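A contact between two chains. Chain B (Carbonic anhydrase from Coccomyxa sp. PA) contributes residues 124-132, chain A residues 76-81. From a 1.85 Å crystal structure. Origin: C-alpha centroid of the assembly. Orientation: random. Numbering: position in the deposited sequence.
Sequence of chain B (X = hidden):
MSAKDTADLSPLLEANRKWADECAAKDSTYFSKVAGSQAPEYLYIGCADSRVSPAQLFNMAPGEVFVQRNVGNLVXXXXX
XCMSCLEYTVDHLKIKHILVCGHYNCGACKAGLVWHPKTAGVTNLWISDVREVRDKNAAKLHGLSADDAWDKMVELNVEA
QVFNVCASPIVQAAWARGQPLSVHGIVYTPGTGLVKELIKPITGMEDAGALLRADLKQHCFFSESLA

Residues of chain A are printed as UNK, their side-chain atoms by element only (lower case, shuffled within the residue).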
# COMPACT_ATOMS: atom_id res chain seq x y z
N ASN B 124 13.20 3.29 -4.34
CA ASN B 124 13.04 4.68 -4.83
C ASN B 124 11.59 5.10 -4.64
O ASN B 124 11.28 6.31 -4.43
CB ASN B 124 13.31 4.67 -6.36
CG ASN B 124 13.12 6.05 -6.96
OD1 ASN B 124 13.74 7.01 -6.46
ND2 ASN B 124 12.13 6.18 -7.85
N LEU B 125 10.66 4.14 -4.84
CA LEU B 125 9.19 4.50 -4.58
C LEU B 125 9.07 4.90 -3.11
O LEU B 125 8.45 5.96 -2.80
CB LEU B 125 8.25 3.32 -4.90
CG LEU B 125 8.33 2.75 -6.29
CD1 LEU B 125 7.38 1.59 -6.56
CD2 LEU B 125 8.08 3.89 -7.36
N TRP B 126 9.58 4.01 -2.24
CA TRP B 126 9.42 4.18 -0.80
C TRP B 126 9.97 5.48 -0.24
O TRP B 126 9.32 6.15 0.60
CB TRP B 126 10.05 2.97 -0.05
CG TRP B 126 9.99 3.09 1.43
CD1 TRP B 126 10.96 3.49 2.30
CD2 TRP B 126 8.84 2.82 2.19
NE1 TRP B 126 10.46 3.46 3.60
CE2 TRP B 126 9.16 3.07 3.55
CE3 TRP B 126 7.54 2.41 1.84
CZ2 TRP B 126 8.22 2.94 4.57
CZ3 TRP B 126 6.58 2.30 2.93
CH2 TRP B 126 6.96 2.54 4.21
N ILE B 127 11.06 5.99 -0.83
CA ILE B 127 11.62 7.23 -0.26
C ILE B 127 11.00 8.47 -0.87
O ILE B 127 11.43 9.58 -0.57
CB ILE B 127 13.14 7.29 -0.42
CG1 ILE B 127 13.52 7.27 -1.91
CG2 ILE B 127 13.77 6.13 0.34
CD1 ILE B 127 15.09 7.48 -1.98
N SER B 128 9.93 8.31 -1.62
CA SER B 128 9.21 9.47 -2.10
C SER B 128 8.85 10.44 -0.97
O SER B 128 8.92 11.61 -1.14
CB SER B 128 7.99 9.06 -2.88
OG SER B 128 8.31 8.36 -4.03
N ASP B 129 8.49 9.92 0.18
CA ASP B 129 8.18 10.74 1.33
C ASP B 129 9.33 11.69 1.63
O ASP B 129 9.14 12.81 1.93
CB ASP B 129 7.99 9.91 2.60
CG ASP B 129 6.89 8.88 2.51
OD1 ASP B 129 6.35 8.52 3.55
OD2 ASP B 129 6.61 8.41 1.44
N VAL B 130 10.54 11.18 1.57
CA VAL B 130 11.71 11.98 1.84
C VAL B 130 11.88 13.13 0.86
O VAL B 130 12.22 14.20 1.24
CB VAL B 130 12.99 11.15 1.89
CG1 VAL B 130 14.13 12.03 2.25
CG2 VAL B 130 12.87 10.05 2.87
N ARG B 131 11.64 12.87 -0.40
CA ARG B 131 11.73 13.89 -1.41
C ARG B 131 10.72 15.01 -1.15
O ARG B 131 10.96 16.14 -1.45
CB ARG B 131 11.53 13.31 -2.79
CG ARG B 131 12.75 12.63 -3.37
CD ARG B 131 12.58 12.27 -4.80
NE ARG B 131 11.71 11.15 -5.03
CZ ARG B 131 12.10 9.89 -5.13
NH1 ARG B 131 13.36 9.57 -5.02
NH2 ARG B 131 11.21 8.97 -5.35
N GLU B 132 9.58 14.66 -0.59
CA GLU B 132 8.55 15.65 -0.32
C GLU B 132 8.93 16.52 0.88
O GLU B 132 8.76 17.71 0.82
CB GLU B 132 7.17 15.01 -0.19
CG GLU B 132 6.04 15.91 0.25
CD GLU B 132 5.63 16.96 -0.78
OE1 GLU B 132 6.24 17.02 -1.82
OE2 GLU B 132 4.70 17.71 -0.52
N UNK A 76 -0.04 8.44 -6.59
CA UNK A 76 1.08 8.45 -5.75
C UNK A 76 2.05 7.35 -6.23
O UNK A 76 1.58 6.27 -6.59
c UNK A 76 0.61 7.96 -4.33
o UNK A 76 1.76 7.74 -3.51
N UNK A 77 3.36 7.61 -6.08
CA UNK A 77 4.41 6.61 -6.43
C UNK A 77 4.30 5.39 -5.55
O UNK A 77 4.71 4.26 -5.96
n UNK A 77 7.20 9.07 -6.75
o UNK A 77 5.62 8.49 -8.24
c UNK A 77 6.19 8.33 -7.16
c UNK A 77 5.77 7.20 -6.15
N UNK A 78 3.64 5.59 -4.39
CA UNK A 78 3.51 4.46 -3.47
C UNK A 78 2.21 3.74 -3.55
O UNK A 78 1.93 2.91 -2.69
c UNK A 78 5.83 6.07 -0.76
c UNK A 78 5.35 5.32 -2.00
n UNK A 78 6.64 5.71 1.69
c UNK A 78 5.76 5.15 0.55
c UNK A 78 3.85 4.95 -2.07
N UNK A 79 1.40 4.00 -4.57
CA UNK A 79 0.18 3.27 -4.78
C UNK A 79 0.37 2.37 -5.98
O UNK A 79 0.31 2.91 -7.12
o UNK A 79 -3.10 4.18 -6.28
o UNK A 79 -2.42 2.33 -5.28
c UNK A 79 -0.97 4.26 -5.17
c UNK A 79 -2.23 3.52 -5.66
N UNK A 80 0.59 1.07 -5.67
CA UNK A 80 0.77 0.04 -6.72
C UNK A 80 -0.40 -0.11 -7.66
O UNK A 80 -0.25 -0.59 -8.79
c UNK A 80 3.71 -0.68 -6.31
c UNK A 80 2.83 -2.67 -4.76
c UNK A 80 1.23 -1.30 -6.15
c UNK A 80 2.53 -1.20 -5.36
N UNK A 81 -1.63 0.22 -7.24
CA UNK A 81 -2.77 0.14 -8.09
C UNK A 81 -2.67 1.19 -9.23
O UNK A 81 -2.66 0.87 -10.46
n UNK A 81 -6.41 -0.19 -7.14
c UNK A 81 -4.06 0.44 -7.18
o UNK A 81 -5.54 0.78 -9.04
c UNK A 81 -5.36 0.30 -7.90
O HOH W 1 5.48 5.76 4.19

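Position 76 carries two side-chain atoms, one carbon and then one oxygen, with no branch. Neither comes near chain B; the oxygen instead sits 3.0 Å from the backbone N of position 78 and accepts a hydrogen bond from it. A single hydroxyl on CB is serine, A:Ser76. Its backbone O also accepts from the N of position 79 at 3.0 Å, closing a type I turn, so this residue shapes the loop without touching the partner.

Position 77 has four side-chain atoms: two carbons, the second carrying one oxygen and one nitrogen. Its CA-to-CB bond points toward chain B, and the side-chain nitrogen lies 3.0 Å from B:Ser128 OG. Such a flat fork is a carboxamide, and with only one carbon before it the residue is asparagine, A:Asn77. ND2 donates to the serine oxygen almost straight, at 173°. The hydroxyl donates its proton to B:Leu125 O (B:Ser128 OG to O, 2.7 Å) and accepts from A:Asn77 ND2, so it does both jobs at once. B:Leu125 CD2 packs 3.7 Å from the backbone O of A:Asn77, an oxygen that the contact buries without a partner.

Position 78 shows four carbons in a row ending in nitrogen, unbranched. The CA-to-CB bond runs sideways, yet the terminal nitrogen comes 2.7 Å from B:Asp129 OD2 and 2.9 Å from B:Trp126 O. This is lysine, A:Lys78. CG lies 3.3 Å from B:Leu125 O. NZ forms a salt bridge with the carboxylate, donates to the carbonyl, and stands over the face of the indole, 3.6 Å from the centroid of the six-membered ring of B:Trp126. A water completes the setting, accepting from NZ at 2.8 Å and donating to B:Asp129 OD1 at 3.0 Å.

Position 79 has two carbons, the second bearing two oxygens, and lies out of reach of chain B. A short carboxylate is aspartate, A:Asp79. It caps the helix that follows, its OD1 accepting from the backbone N of position 81 at 3.0 Å.

Position 80 carries four carbons forked at the second, and one terminal carbon comes 4.3 Å from B:Leu125 CD1, a modest apolar contact. This is leucine, A:Leu80.

Position 81 repeats two carbons, the second with one oxygen and one nitrogen, out of reach of chain B. It is asparagine, A:Asn81, its side chain hydrogen-bonded elsewhere in the structure.

The contact works by presenting two adjacent residues from a turn. The side chains of A:Ser76 and A:Asp79 bond the backbone N of A:Lys78 and A:Asn81, while A:Asn77 and A:Lys78 supply all the hydrogen bonds across. In chain B, B:Arg131 NH2 donates to B:Asn124 O at 2.8 Å, and B:Ser128 OG is bonded to B:Leu125 O, in the last turn of the preceding helix. The lysine charge is answered by a carboxylate, a carbonyl and a ring face together, and the leucine pair adds a small apolar flank. The rule to read here is that bonds across the contact coexist with bonds inside each chain.

Chain A 76-81: SNKDLN
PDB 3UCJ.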